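Local atomic coordinates of amino acid adenylation domain-containing protein (Bacillus stratosphericus LAMA 585, PDB entry 6ULY), a protein that probably selects an alpha-keto acid and activates it as its acyl adenylate in nonribosomal depsipeptide synthesis. Residues T103-N108 with I133-G138; G202-N207 with V235-E240; Q252-L257 with K283-G288; T440-F445 with L451-R456. All coordinates share one frame; numbering follows the deposited sequence.

Contact 1. Residues T103-N108 with I133-G138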
loop_
_atom_site.group_PDB
_atom_site.type_symbol
_atom_site.label_atom_id
_atom_site.label_comp_id
_atom_site.label_asym_id
_atom_site.label_seq_id
_atom_site.Cartn_x
_atom_site.Cartn_y
_atom_site.Cartn_z
ATOM N N THR A 103 11.425 -20.072 -2.534
ATOM C CA THR A 103 12.133 -20.885 -1.558
ATOM C C THR A 103 11.405 -20.798 -0.224
ATOM O O THR A 103 10.738 -19.803 0.074
ATOM C CB THR A 103 13.594 -20.444 -1.387
ATOM O OG1 THR A 103 14.218 -21.242 -0.373
ATOM C CG2 THR A 103 13.680 -18.970 -0.993
ATOM N N TYR A 104 11.542 -21.857 0.573
ATOM C CA TYR A 104 10.952 -21.929 1.904
ATOM C C TYR A 104 12.009 -22.000 2.999
ATOM O O TYR A 104 11.676 -22.313 4.148
ATOM C CB TYR A 104 10.022 -23.141 2.000
ATOM C CG TYR A 104 8.849 -23.101 1.045
ATOM C CD1 TYR A 104 7.585 -22.725 1.483
ATOM C CD2 TYR A 104 9.007 -23.439 -0.294
ATOM C CE1 TYR A 104 6.510 -22.688 0.614
ATOM C CE2 TYR A 104 7.938 -23.403 -1.170
ATOM C CZ TYR A 104 6.692 -23.029 -0.710
ATOM O OH TYR A 104 5.623 -22.992 -1.575
ATOM N N ARG A 105 13.273 -21.723 2.675
ATOM C CA ARG A 105 14.353 -21.813 3.648
ATOM C C ARG A 105 14.584 -20.522 4.423
ATOM O O ARG A 105 15.266 -20.555 5.453
ATOM C CB ARG A 105 15.661 -22.210 2.952
ATOM C CG ARG A 105 16.014 -23.692 3.052
ATOM C CD ARG A 105 15.373 -24.519 1.947
ATOM N NE ARG A 105 15.945 -25.862 1.881
ATOM C CZ ARG A 105 15.644 -26.763 0.949
ATOM N NH1 ARG A 105 14.772 -26.469 -0.005
ATOM N NH2 ARG A 105 16.218 -27.958 0.971
ATOM N N GLU A 106 14.046 -19.393 3.963
ATOM C CA GLU A 106 14.234 -18.122 4.649
ATOM C C GLU A 106 12.962 -17.292 4.551
ATOM O O GLU A 106 12.093 -17.539 3.712
ATOM C CB GLU A 106 15.415 -17.334 4.070
ATOM C CG GLU A 106 16.138 -18.054 2.953
ATOM C CD GLU A 106 16.561 -17.116 1.847
ATOM O OE1 GLU A 106 17.774 -16.846 1.719
ATOM O OE2 GLU A 106 15.671 -16.639 1.110
ATOM N N MET A 107 12.875 -16.283 5.419
ATOM C CA MET A 107 11.669 -15.467 5.556
ATOM C C MET A 107 11.700 -14.320 4.543
ATOM O O MET A 107 11.825 -13.142 4.881
ATOM C CB MET A 107 11.553 -14.945 6.982
ATOM C CG MET A 107 10.206 -14.338 7.323
ATOM S SD MET A 107 8.934 -15.588 7.586
ATOM C CE MET A 107 7.503 -14.560 7.922
ATOM N N ASN A 108 11.562 -14.690 3.273
ATOM C CA ASN A 108 11.580 -13.722 2.190
ATOM C C ASN A 108 10.185 -13.133 1.974
ATOM O O ASN A 108 9.219 -13.474 2.661
ATOM C CB ASN A 108 12.094 -14.368 0.906
ATOM C CG ASN A 108 11.159 -15.436 0.385
ATOM O OD1 ASN A 108 10.164 -15.135 -0.275
ATOM N ND2 ASN A 108 11.471 -16.692 0.682
ATOM N N ILE A 133 6.271 -30.902 -0.230
ATOM C CA ILE A 133 5.750 -31.012 1.130
ATOM C C ILE A 133 6.861 -30.839 2.156
ATOM O O ILE A 133 6.637 -30.276 3.234
ATOM C CB ILE A 133 5.009 -32.351 1.319
ATOM C CG1 ILE A 133 4.334 -32.384 2.693
ATOM C CG2 ILE A 133 5.968 -33.520 1.160
ATOM C CD1 ILE A 133 3.373 -33.534 2.881
ATOM N N GLU A 134 8.071 -31.304 1.846
ATOM C CA GLU A 134 9.190 -31.104 2.762
ATOM C C GLU A 134 9.483 -29.618 2.939
ATOM O O GLU A 134 9.593 -29.123 4.068
ATOM C CB GLU A 134 10.425 -31.843 2.248
ATOM N N GLU A 135 9.608 -28.889 1.828
ATOM C CA GLU A 135 9.822 -27.447 1.900
ATOM C C GLU A 135 8.678 -26.758 2.633
ATOM O O GLU A 135 8.900 -25.984 3.571
ATOM C CB GLU A 135 9.975 -26.875 0.490
ATOM C CG GLU A 135 11.174 -27.415 -0.279
ATOM C CD GLU A 135 11.108 -27.109 -1.766
ATOM O OE1 GLU A 135 10.885 -28.052 -2.557
ATOM O OE2 GLU A 135 11.268 -25.926 -2.142
ATOM N N VAL A 136 7.440 -27.024 2.211
ATOM C CA VAL A 136 6.291 -26.342 2.804
ATOM C C VAL A 136 6.212 -26.609 4.300
ATOM O O VAL A 136 5.778 -25.743 5.070
ATOM C CB VAL A 136 4.994 -26.767 2.089
ATOM C CG1 VAL A 136 3.783 -26.250 2.841
ATOM C CG2 VAL A 136 4.988 -26.265 0.652
ATOM N N GLN A 137 6.613 -27.804 4.740
ATOM C CA GLN A 137 6.596 -28.103 6.167
ATOM C C GLN A 137 7.583 -27.242 6.942
ATOM O O GLN A 137 7.398 -27.040 8.146
ATOM C CB GLN A 137 6.896 -29.587 6.402
ATOM C CG GLN A 137 5.700 -30.502 6.155
ATOM C CD GLN A 137 6.051 -31.980 6.232
ATOM O OE1 GLN A 137 7.201 -32.372 6.025
ATOM N NE2 GLN A 137 5.056 -32.810 6.530
ATOM N N GLY A 138 8.620 -26.726 6.279
ATOM C CA GLY A 138 9.570 -25.858 6.947
ATOM C C GLY A 138 8.966 -24.565 7.450
ATOM O O GLY A 138 9.544 -23.923 8.333
#

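Contact 2. Residues G202-N207 with V235-E240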
loop_
_atom_site.group_PDB
_atom_site.type_symbol
_atom_site.label_atom_id
_atom_site.label_comp_id
_atom_site.label_asym_id
_atom_site.label_seq_id
_atom_site.Cartn_x
_atom_site.Cartn_y
_atom_site.Cartn_z
ATOM N N GLY A 202 -19.301 -15.420 -20.849
ATOM C CA GLY A 202 -19.008 -14.256 -21.666
ATOM C C GLY A 202 -17.791 -14.468 -22.545
ATOM O O GLY A 202 -17.791 -14.103 -23.724
ATOM N N THR A 203 -16.737 -15.067 -21.985
ATOM C CA THR A 203 -15.520 -15.303 -22.754
ATOM C C THR A 203 -15.769 -16.282 -23.896
ATOM O O THR A 203 -15.285 -16.078 -25.014
ATOM C CB THR A 203 -14.414 -15.821 -21.829
ATOM O OG1 THR A 203 -13.996 -14.766 -20.952
ATOM C CG2 THR A 203 -13.211 -16.328 -22.632
ATOM N N VAL A 204 -16.527 -17.351 -23.633
ATOM C CA VAL A 204 -16.818 -18.331 -24.678
ATOM C C VAL A 204 -17.592 -17.684 -25.821
ATOM O O VAL A 204 -17.321 -17.946 -27.000
ATOM C CB VAL A 204 -17.585 -19.526 -24.085
ATOM C CG1 VAL A 204 -18.136 -20.420 -25.195
ATOM C CG2 VAL A 204 -16.685 -20.321 -23.154
ATOM N N ALA A 205 -18.566 -16.829 -25.494
ATOM C CA ALA A 205 -19.395 -16.222 -26.531
ATOM C C ALA A 205 -18.607 -15.222 -27.369
ATOM O O ALA A 205 -18.781 -15.159 -28.592
ATOM C CB ALA A 205 -20.608 -15.538 -25.902
ATOM N N ALA A 206 -17.752 -14.420 -26.730
ATOM C CA ALA A 206 -17.001 -13.412 -27.473
ATOM C C ALA A 206 -15.964 -14.054 -28.388
ATOM O O ALA A 206 -15.745 -13.585 -29.512
ATOM C CB ALA A 206 -16.330 -12.438 -26.504
ATOM N N ASN A 207 -15.319 -15.122 -27.931
ATOM C CA ASN A 207 -14.288 -15.793 -28.711
ATOM C C ASN A 207 -14.822 -16.941 -29.557
ATOM O O ASN A 207 -14.079 -17.470 -30.389
ATOM C CB ASN A 207 -13.194 -16.332 -27.787
ATOM C CG ASN A 207 -12.385 -15.235 -27.150
ATOM O OD1 ASN A 207 -11.487 -14.670 -27.775
ATOM N ND2 ASN A 207 -12.693 -14.923 -25.894
ATOM N N VAL A 235 -12.801 -26.624 -19.487
ATOM C CA VAL A 235 -13.693 -27.637 -18.930
ATOM C C VAL A 235 -15.143 -27.323 -19.286
ATOM O O VAL A 235 -15.932 -28.226 -19.590
ATOM C CB VAL A 235 -13.499 -27.748 -17.405
ATOM C CG1 VAL A 235 -14.304 -28.915 -16.846
ATOM C CG2 VAL A 235 -12.027 -27.919 -17.062
ATOM N N TYR A 236 -15.514 -26.037 -19.262
ATOM C CA TYR A 236 -16.886 -25.651 -19.581
ATOM C C TYR A 236 -17.240 -26.001 -21.022
ATOM O O TYR A 236 -18.343 -26.491 -21.301
ATOM C CB TYR A 236 -17.080 -24.152 -19.343
ATOM C CG TYR A 236 -18.477 -23.669 -19.663
ATOM C CD1 TYR A 236 -18.787 -23.151 -20.916
ATOM C CD2 TYR A 236 -19.490 -23.733 -18.711
ATOM C CE1 TYR A 236 -20.068 -22.708 -21.213
ATOM C CE2 TYR A 236 -20.772 -23.290 -18.997
ATOM C CZ TYR A 236 -21.056 -22.780 -20.247
ATOM O OH TYR A 236 -22.330 -22.342 -20.531
ATOM N N THR A 237 -16.335 -25.717 -21.958
ATOM C CA THR A 237 -16.522 -26.161 -23.331
ATOM C C THR A 237 -16.227 -27.644 -23.506
ATOM O O THR A 237 -16.546 -28.201 -24.559
ATOM C CB THR A 237 -15.634 -25.354 -24.283
ATOM O OG1 THR A 237 -14.251 -25.610 -23.996
ATOM C CG2 THR A 237 -15.922 -23.855 -24.145
ATOM N N GLY A 238 -15.642 -28.292 -22.502
ATOM C CA GLY A 238 -15.276 -29.689 -22.620
ATOM C C GLY A 238 -14.213 -29.977 -23.658
ATOM O O GLY A 238 -14.079 -31.126 -24.089
ATOM N N CYS A 239 -13.449 -28.966 -24.069
ATOM C CA CYS A 239 -12.445 -29.129 -25.109
ATOM C C CYS A 239 -11.160 -29.715 -24.528
ATOM O O CYS A 239 -10.994 -29.854 -23.311
ATOM C CB CYS A 239 -12.157 -27.789 -25.796
ATOM S SG CYS A 239 -10.999 -26.691 -24.924
ATOM N N GLU A 240 -10.242 -30.068 -25.424
ATOM C CA GLU A 240 -8.961 -30.636 -25.030
ATOM C C GLU A 240 -8.024 -29.520 -24.590
ATOM O O GLU A 240 -7.886 -28.508 -25.284
ATOM C CB GLU A 240 -8.346 -31.408 -26.199
ATOM C CG GLU A 240 -7.524 -32.609 -25.782
ATOM C CD GLU A 240 -8.391 -33.770 -25.351
ATOM O OE1 GLU A 240 -9.351 -34.092 -26.081
ATOM O OE2 GLU A 240 -8.118 -34.352 -24.280
#

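Contact 3. Residues Q252-L257 with K283-G288. With SO4 (sulfate ion), chain N; SO4 (sulfate ion), chain O.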
loop_
_atom_site.group_PDB
_atom_site.type_symbol
_atom_site.label_atom_id
_atom_site.label_comp_id
_atom_site.label_asym_id
_atom_site.label_seq_id
_atom_site.Cartn_x
_atom_site.Cartn_y
_atom_site.Cartn_z
ATOM N N GLN A 252 13.178 -22.413 -21.506
ATOM C CA GLN A 252 13.368 -22.548 -22.952
ATOM C C GLN A 252 12.114 -22.038 -23.647
ATOM O O GLN A 252 11.219 -22.814 -24.006
ATOM C CB GLN A 252 13.654 -24.003 -23.342
ATOM C CG GLN A 252 14.753 -24.682 -22.531
ATOM C CD GLN A 252 16.143 -24.193 -22.893
ATOM O OE1 GLN A 252 16.388 -23.761 -24.021
ATOM N NE2 GLN A 252 17.063 -24.258 -21.933
ATOM N N PRO A 253 12.013 -20.724 -23.857
ATOM C CA PRO A 253 10.783 -20.170 -24.448
ATOM C C PRO A 253 10.357 -20.837 -25.747
ATOM O O PRO A 253 9.151 -20.932 -26.016
ATOM C CB PRO A 253 11.142 -18.693 -24.666
ATOM C CG PRO A 253 12.176 -18.404 -23.626
ATOM C CD PRO A 253 12.976 -19.670 -23.486
ATOM N N LEU A 254 11.300 -21.304 -26.565
ATOM C CA LEU A 254 10.926 -21.936 -27.827
ATOM C C LEU A 254 10.106 -23.201 -27.623
ATOM O O LEU A 254 9.489 -23.679 -28.582
ATOM C CB LEU A 254 12.171 -22.253 -28.652
ATOM C CG LEU A 254 12.868 -21.049 -29.292
ATOM C CD1 LEU A 254 14.069 -21.512 -30.102
ATOM C CD2 LEU A 254 11.911 -20.238 -30.161
ATOM N N ARG A 255 10.078 -23.751 -26.409
ATOM C CA ARG A 255 9.180 -24.864 -26.129
ATOM C C ARG A 255 7.731 -24.506 -26.419
ATOM O O ARG A 255 6.941 -25.379 -26.794
ATOM C CB ARG A 255 9.329 -25.302 -24.677
ATOM C CG ARG A 255 10.553 -26.139 -24.447
ATOM C CD ARG A 255 10.816 -26.379 -22.982
ATOM N NE ARG A 255 12.015 -27.185 -22.819
ATOM C CZ ARG A 255 12.681 -27.329 -21.681
ATOM N NH1 ARG A 255 12.275 -26.709 -20.581
ATOM N NH2 ARG A 255 13.764 -28.094 -21.651
ATOM N N TRP A 256 7.355 -23.240 -26.229
ATOM C CA TRP A 256 6.021 -22.803 -26.624
ATOM C C TRP A 256 5.734 -23.218 -28.060
ATOM O O TRP A 256 4.684 -23.799 -28.358
ATOM C CB TRP A 256 5.903 -21.285 -26.466
ATOM C CG TRP A 256 4.504 -20.761 -26.302
ATOM C CD1 TRP A 256 3.361 -21.488 -26.113
ATOM C CD2 TRP A 256 4.104 -19.383 -26.306
ATOM N NE1 TRP A 256 2.279 -20.648 -26.005
ATOM C CE2 TRP A 256 2.708 -19.351 -26.119
ATOM C CE3 TRP A 256 4.793 -18.175 -26.456
ATOM C CZ2 TRP A 256 1.989 -18.159 -26.074
ATOM C CZ3 TRP A 256 4.076 -16.992 -26.413
ATOM C CH2 TRP A 256 2.689 -16.992 -26.222
ATOM N N LEU A 257 6.668 -22.933 -28.967
ATOM C CA LEU A 257 6.488 -23.336 -30.357
ATOM C C LEU A 257 6.358 -24.850 -30.472
ATOM O O LEU A 257 5.411 -25.357 -31.085
ATOM C CB LEU A 257 7.651 -22.821 -31.206
ATOM C CG LEU A 257 7.856 -21.304 -31.199
ATOM C CD1 LEU A 257 8.870 -20.902 -32.262
ATOM C CD2 LEU A 257 6.545 -20.563 -31.407
ATOM N N LYS A 283 17.031 -15.792 -34.470
ATOM C CA LYS A 283 18.089 -16.555 -35.124
ATOM C C LYS A 283 17.741 -18.038 -35.166
ATOM O O LYS A 283 17.745 -18.661 -36.233
ATOM C CB LYS A 283 19.419 -16.336 -34.401
ATOM N N GLU A 284 17.427 -18.616 -34.007
ATOM C CA GLU A 284 17.119 -20.037 -33.937
ATOM C C GLU A 284 15.722 -20.357 -34.457
ATOM O O GLU A 284 15.456 -21.515 -34.801
ATOM C CB GLU A 284 17.278 -20.552 -32.499
ATOM C CG GLU A 284 16.885 -19.571 -31.400
ATOM C CD GLU A 284 18.034 -18.662 -30.959
ATOM O OE1 GLU A 284 19.027 -19.174 -30.395
ATOM O OE2 GLU A 284 17.940 -17.434 -31.177
ATOM N N ILE A 285 14.834 -19.364 -34.538
ATOM C CA ILE A 285 13.534 -19.593 -35.160
ATOM C C ILE A 285 13.680 -19.681 -36.671
ATOM O O ILE A 285 12.988 -20.463 -37.332
ATOM C CB ILE A 285 12.537 -18.490 -34.760
ATOM C CG1 ILE A 285 12.112 -18.655 -33.301
ATOM C CG2 ILE A 285 11.323 -18.520 -35.679
ATOM C CD1 ILE A 285 11.406 -17.431 -32.729
ATOM N N SER A 286 14.571 -18.870 -37.245
ATOM C CA SER A 286 14.818 -18.916 -38.678
ATOM C C SER A 286 15.581 -20.166 -39.094
ATOM O O SER A 286 15.757 -20.388 -40.295
ATOM C CB SER A 286 15.589 -17.670 -39.122
ATOM O OG SER A 286 16.934 -17.718 -38.678
ATOM N N SER A 287 16.042 -20.974 -38.136
ATOM C CA SER A 287 16.691 -22.248 -38.418
ATOM C C SER A 287 15.933 -23.412 -37.791
ATOM O O SER A 287 16.482 -24.507 -37.654
ATOM C CB SER A 287 18.140 -22.231 -37.925
ATOM O OG SER A 287 18.863 -21.168 -38.522
ATOM N N GLY A 288 14.680 -23.189 -37.393
ATOM C CA GLY A 288 13.830 -24.227 -36.859
ATOM C C GLY A 288 12.676 -24.549 -37.796
ATOM O O GLY A 288 12.498 -23.949 -38.856
HETATM S S SO4 N . 15.298 -27.396 -18.440
HETATM O O1 SO4 N . 14.079 -26.647 -18.547
HETATM O O2 SO4 N . 15.835 -27.247 -17.115
HETATM O O3 SO4 N . 15.029 -28.785 -18.693
HETATM O O4 SO4 N . 16.249 -26.908 -19.401
HETATM S S SO4 O . 13.378 -31.622 -23.165
HETATM O O1 SO4 O . 12.106 -30.957 -23.189
HETATM O O2 SO4 O . 14.417 -30.677 -23.460
HETATM O O3 SO4 O . 13.599 -32.186 -21.863
HETATM O O4 SO4 O . 13.388 -32.666 -24.147
#

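Contact 4. Residues T440-F445 with L451-R456. With QA7 (5'-O-{(S)-hydroxy[(4-methyl-2-oxopentanoyl)oxy]phosphoryl}adenosine), chain C.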
loop_
_atom_site.group_PDB
_atom_site.type_symbol
_atom_site.label_atom_id
_atom_site.label_comp_id
_atom_site.label_asym_id
_atom_site.label_seq_id
_atom_site.Cartn_x
_atom_site.Cartn_y
_atom_site.Cartn_z
ATOM N N THR A 440 -11.038 -0.135 -11.181
ATOM C CA THR A 440 -9.922 -0.997 -11.553
ATOM C C THR A 440 -8.583 -0.445 -11.091
ATOM O O THR A 440 -7.656 -1.220 -10.835
ATOM C CB THR A 440 -9.874 -1.188 -13.069
ATOM O OG1 THR A 440 -9.632 0.077 -13.701
ATOM C CG2 THR A 440 -11.177 -1.783 -13.583
ATOM N N GLY A 441 -8.462 0.871 -10.979
ATOM C CA GLY A 441 -7.170 1.491 -10.804
ATOM C C GLY A 441 -6.404 1.706 -12.089
ATOM O O GLY A 441 -5.293 2.248 -12.045
ATOM N N ASP A 442 -6.959 1.304 -13.229
ATOM C CA ASP A 442 -6.309 1.436 -14.522
ATOM C C ASP A 442 -6.807 2.681 -15.245
ATOM O O ASP A 442 -7.943 3.120 -15.057
ATOM C CB ASP A 442 -6.570 0.204 -15.390
ATOM C CG ASP A 442 -5.984 -1.058 -14.797
ATOM O OD1 ASP A 442 -4.802 -1.034 -14.395
ATOM O OD2 ASP A 442 -6.708 -2.070 -14.722
ATOM N N LEU A 443 -5.940 3.238 -16.080
ATOM C CA LEU A 443 -6.263 4.390 -16.905
ATOM C C LEU A 443 -6.401 3.952 -18.355
ATOM O O LEU A 443 -5.659 3.082 -18.826
ATOM C CB LEU A 443 -5.185 5.469 -16.790
ATOM C CG LEU A 443 -4.920 6.007 -15.384
ATOM C CD1 LEU A 443 -3.784 7.015 -15.419
ATOM C CD2 LEU A 443 -6.172 6.636 -14.797
ATOM N N GLY A 444 -7.355 4.554 -19.053
ATOM C CA GLY A 444 -7.549 4.246 -20.453
ATOM C C GLY A 444 -8.672 5.078 -21.026
ATOM O O GLY A 444 -9.153 6.023 -20.398
ATOM N N PHE A 445 -9.087 4.710 -22.234
ATOM C CA PHE A 445 -10.166 5.403 -22.913
ATOM C C PHE A 445 -11.003 4.390 -23.678
ATOM O O PHE A 445 -10.612 3.236 -23.863
ATOM C CB PHE A 445 -9.631 6.490 -23.856
ATOM C CG PHE A 445 -8.728 5.971 -24.928
ATOM C CD1 PHE A 445 -9.235 5.623 -26.171
ATOM C CD2 PHE A 445 -7.370 5.829 -24.698
ATOM C CE1 PHE A 445 -8.406 5.140 -27.161
ATOM C CE2 PHE A 445 -6.534 5.344 -25.687
ATOM C CZ PHE A 445 -7.053 5.002 -26.921
ATOM N N LEU A 451 -12.147 -0.736 -25.450
ATOM C CA LEU A 451 -11.294 -0.214 -24.393
ATOM C C LEU A 451 -9.835 -0.209 -24.828
ATOM O O LEU A 451 -9.370 -1.126 -25.508
ATOM C CB LEU A 451 -11.448 -1.058 -23.127
ATOM C CG LEU A 451 -10.503 -0.745 -21.967
ATOM C CD1 LEU A 451 -10.822 0.623 -21.370
ATOM C CD2 LEU A 451 -10.596 -1.836 -20.917
ATOM N N THR A 452 -9.108 0.826 -24.414
ATOM C CA THR A 452 -7.666 0.895 -24.626
ATOM C C THR A 452 -7.039 1.406 -23.337
ATOM O O THR A 452 -7.310 2.537 -22.919
ATOM C CB THR A 452 -7.310 1.803 -25.806
ATOM O OG1 THR A 452 -7.798 1.224 -27.023
ATOM C CG2 THR A 452 -5.810 1.980 -25.915
ATOM N N LEU A 453 -6.226 0.568 -22.702
ATOM C CA LEU A 453 -5.541 0.962 -21.479
ATOM C C LEU A 453 -4.309 1.788 -21.813
ATOM O O LEU A 453 -3.599 1.508 -22.783
ATOM C CB LEU A 453 -5.146 -0.270 -20.666
ATOM C CG LEU A 453 -6.087 -0.662 -19.523
ATOM C CD1 LEU A 453 -7.538 -0.545 -19.934
ATOM C CD2 LEU A 453 -5.791 -2.075 -19.057
ATOM N N THR A 454 -4.068 2.823 -21.005
ATOM C CA THR A 454 -2.937 3.719 -21.194
ATOM C C THR A 454 -2.026 3.821 -19.979
ATOM O O THR A 454 -0.909 4.334 -20.112
ATOM C CB THR A 454 -3.423 5.133 -21.554
ATOM O OG1 THR A 454 -4.309 5.614 -20.531
ATOM C CG2 THR A 454 -4.148 5.130 -22.892
ATOM N N GLY A 455 -2.457 3.357 -18.812
ATOM C CA GLY A 455 -1.639 3.459 -17.622
ATOM C C GLY A 455 -2.423 3.038 -16.395
ATOM O O GLY A 455 -3.500 2.444 -16.493
ATOM N N ARG A 456 -1.852 3.357 -15.234
ATOM C CA ARG A 456 -2.433 3.016 -13.945
ATOM C C ARG A 456 -2.423 4.244 -13.045
ATOM O O ARG A 456 -1.630 5.169 -13.233
ATOM C CB ARG A 456 -1.670 1.875 -13.258
ATOM C CG ARG A 456 -1.738 0.544 -13.986
ATOM C CD ARG A 456 -0.902 -0.507 -13.280
ATOM N NE ARG A 456 0.516 -0.158 -13.286
ATOM C CZ ARG A 456 1.455 -0.808 -12.605
ATOM N NH1 ARG A 456 1.135 -1.850 -11.849
ATOM N NH2 ARG A 456 2.718 -0.412 -12.679
HETATM C C01 QA7 C . -6.409 -11.075 -19.682
HETATM C C02 QA7 C . -5.886 -11.658 -18.424
HETATM C C03 QA7 C . -6.784 -12.769 -17.953
HETATM C C04 QA7 C . -5.673 -10.492 -17.512
HETATM C C05 QA7 C . -6.031 -10.654 -16.069
HETATM C C06 QA7 C . -5.026 -10.296 -15.024
HETATM C C10 QA7 C . -4.763 -7.266 -13.349
HETATM C C11 QA7 C . -4.093 -6.122 -13.714
HETATM C C12 QA7 C . -5.121 -5.076 -14.317
HETATM C C13 QA7 C . -4.449 -4.411 -15.094
HETATM C C14 QA7 C . -3.226 -5.375 -15.631
HETATM C C16 QA7 C . -4.134 -6.806 -17.302
HETATM C C18 QA7 C . -3.659 -5.756 -19.095
HETATM C C19 QA7 C . -3.457 -5.267 -20.382
HETATM C C21 QA7 C . -2.422 -3.474 -19.549
HETATM C C23 QA7 C . -3.200 -5.037 -18.075
HETATM N N15 QA7 C . -3.500 -5.725 -16.966
HETATM N N17 QA7 C . -4.242 -6.844 -18.598
HETATM N N20 QA7 C . -2.853 -4.142 -20.556
HETATM N N22 QA7 C . -2.573 -3.881 -18.340
HETATM N N24 QA7 C . -3.938 -5.998 -21.474
HETATM O O07 QA7 C . -5.320 -10.298 -13.707
HETATM O O09 QA7 C . -3.927 -8.204 -12.781
HETATM O O25 QA7 C . -3.191 -6.380 -14.879
HETATM O O26 QA7 C . -3.746 -3.293 -14.519
HETATM O O27 QA7 C . -5.884 -4.233 -13.333
HETATM O O28 QA7 C . -3.536 -10.611 -12.139
HETATM O O29 QA7 C . -5.358 -9.536 -11.422
HETATM O O30 QA7 C . -3.988 -10.015 -15.362
HETATM O O31 QA7 C . -7.071 -11.004 -15.784
HETATM P P08 QA7 C . -4.497 -9.644 -12.519
#

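Contact 1. Residues T103-N108 with I133-G138
Tyr104 lies against the last turn of helix 130-137, its ring packed on Val136 and Glu135, with Val136 CA over one face. The side chains of Tyr104 and Val136 extend alongside each other in a common direction, with Val136 CG2 3.9 Å from Tyr104 CE1. That methyl makes an off-centre CH-pi contact, 4.3 Å from the ring centroid and 29° off the normal. Glu135 instead runs nearly perpendicular to Tyr104, its carboxylate plane turned 86° from the ring. Here the approach is oblique, with Glu135 CB 3.7 Å from Tyr104 CD2, and Tyr104 CB rests 3.4 Å from Glu135 O. With CG anti to its carbonyl carbon (chi1 -62°), Tyr104 carries its hydroxyl past Val136 to hydrogen bonds with Gln74 OE1 and Ala101 N. Arg105 starts out away from the helix but bends at chi2, which returns NH1 to 3.7 Å from Glu135 CG. Its NH1 remains 4.1 Å from Glu135 OE2, too far for a salt bridge. Val136 also touches Ile126 of strand 125-128 and Val150 of strand 150-152. The chemistry is therefore a buried aromatic contact with an anchored hydroxyl, bordered by the exposed Arg105 and the partly exposed Glu135, opposite charges whose attraction is probably modest.

Contact 2. Residues G202-N207 with V235-E240
Val204 of helix 193-207 meets Tyr236 and Thr237 at the end of helix 224-237, and the contact between them is apolar. Its shortest approach joins two methyls: Val204 CG2 is 3.7 Å from Thr237 CG2, the two side chains overlapping as they extend from facing helices. Val204 CG2 also comes obliquely to the Tyr236 ring, 4.2 Å from Tyr236 CD1. A chi1 of 169° places this methyl beside the backbone N of Val204, on the side facing both partners.

No polar bond joins the two segments. Thr237 turns its methyl to Val204 while OG1 bonds back to Val233 O and Asn234 O. Gly238, with phi 65°, is the C-prime residue of a Schellman motif closing that helix. On the other helix, Asn207 ND2 reaches Thr203 O at 3.0 Å, from the face opposite that used by Asn207 N, and Asn207 OD1 is bonded to Arg328.

Only 99 Å² is buried in all, so the chemistry implies a small van der Waals contact, with Thr237 OG1 and Asn207 ND2 satisfied within their own helices and Asn207 OD1 by Arg328.

Contact 3. Residues Q252-L257 with K283-G288
The turn leading into helix 255-262, with that helix's first residues, packs here on helix 282-285, two helical elements of the AMP-binding region, through Leu254, Leu257 and Ile285. Leu254 divides its methyls between two partners. Leu254 CD2 comes to 3.5 Å from Ile285 CG1. Leu254 CD1 lies 3.7 Å from Glu284 CG; this methylene, not the carboxylate, makes the contact, the two side chains crossing nearly perpendicularly. Ile285 CG1, anti to the carbonyl carbon (chi1 -72°), also comes within 4.1 Å of Leu257 CD1. Leu317 of helix 307-317 touches both Leu257 and Ile285, extending the apolar cluster.

Arg255 takes no part in this packing and extends instead to two sulfates, probably from the crystallisation liquor. Arg255 NH1 bonds O1 of one at 2.7 Å, and Arg255 NH2 reaches O2 of the second at 3.2 Å. Gln252 CG sits over the centre of the guanidinium plane. The arrangement is apolar packing between helices of the AMP-binding (ANL) fold, joined in the chain through strand 267-270 of its mixed sheet.

Contact 4. Residues T440-F445 with L451-R456
Asp442 grips the ribose of the bound keto acyl adenylate with both carboxylate oxygens: the ligand hydroxyl O26 donates to OD1 at a very short 2.5 Å, and O27 donates to OD2 at 2.7 Å. Arg456 CG lies alongside, 3.5 Å from Asp442 OD1, while its NE makes a salt bridge to Asp459.

Five backbone bonds then join the antiparallel strands. Leu443 O accepts both Thr454 N at 2.7 Å and Gly455 N at 3.2 Å, from the same face of its plane. This doubling is the classic bulge that shifts the register by one residue. Phe445 and Thr452 exchange a regular pair of bonds.

Outward, Thr452 CB sits over one face of the Phe445 ring, 3.7 Å from its centroid and 25° off the normal, and Thr454 CG2 meets the ring edge. On the ligand side Leu453 CD2 lies 3.7 Å from adenine C21. Together these features form a bulged beta hairpin whose aspartate holds the ribose diol, as in adenylate-forming enzymes of the ANL clan.

In the fold
Following the chain from the N terminus, the four contacts come in series, with none nested or crossed. Contact 1 closes the excursion through helix 109-120 and strand 125-128, tying the loop after strand 94-97 to helix 130-137 beside the mixed sheet that contains both strands. Contact 2 then joins helices 193-207 and 224-237 around strand 214-217, and contact 3 joins helices 255-262 and 282-285 around strand 267-270; strands 214-217 and 267-270 are parallel neighbours in a second mixed sheet. Contact 4 closes the short hairpin 438-447/450-456 at one edge of an antiparallel sheet. Contacts 1 and 4 lie on opposite sides of the chain's centre, their own centres about 38 Å apart, and no two contacts touch.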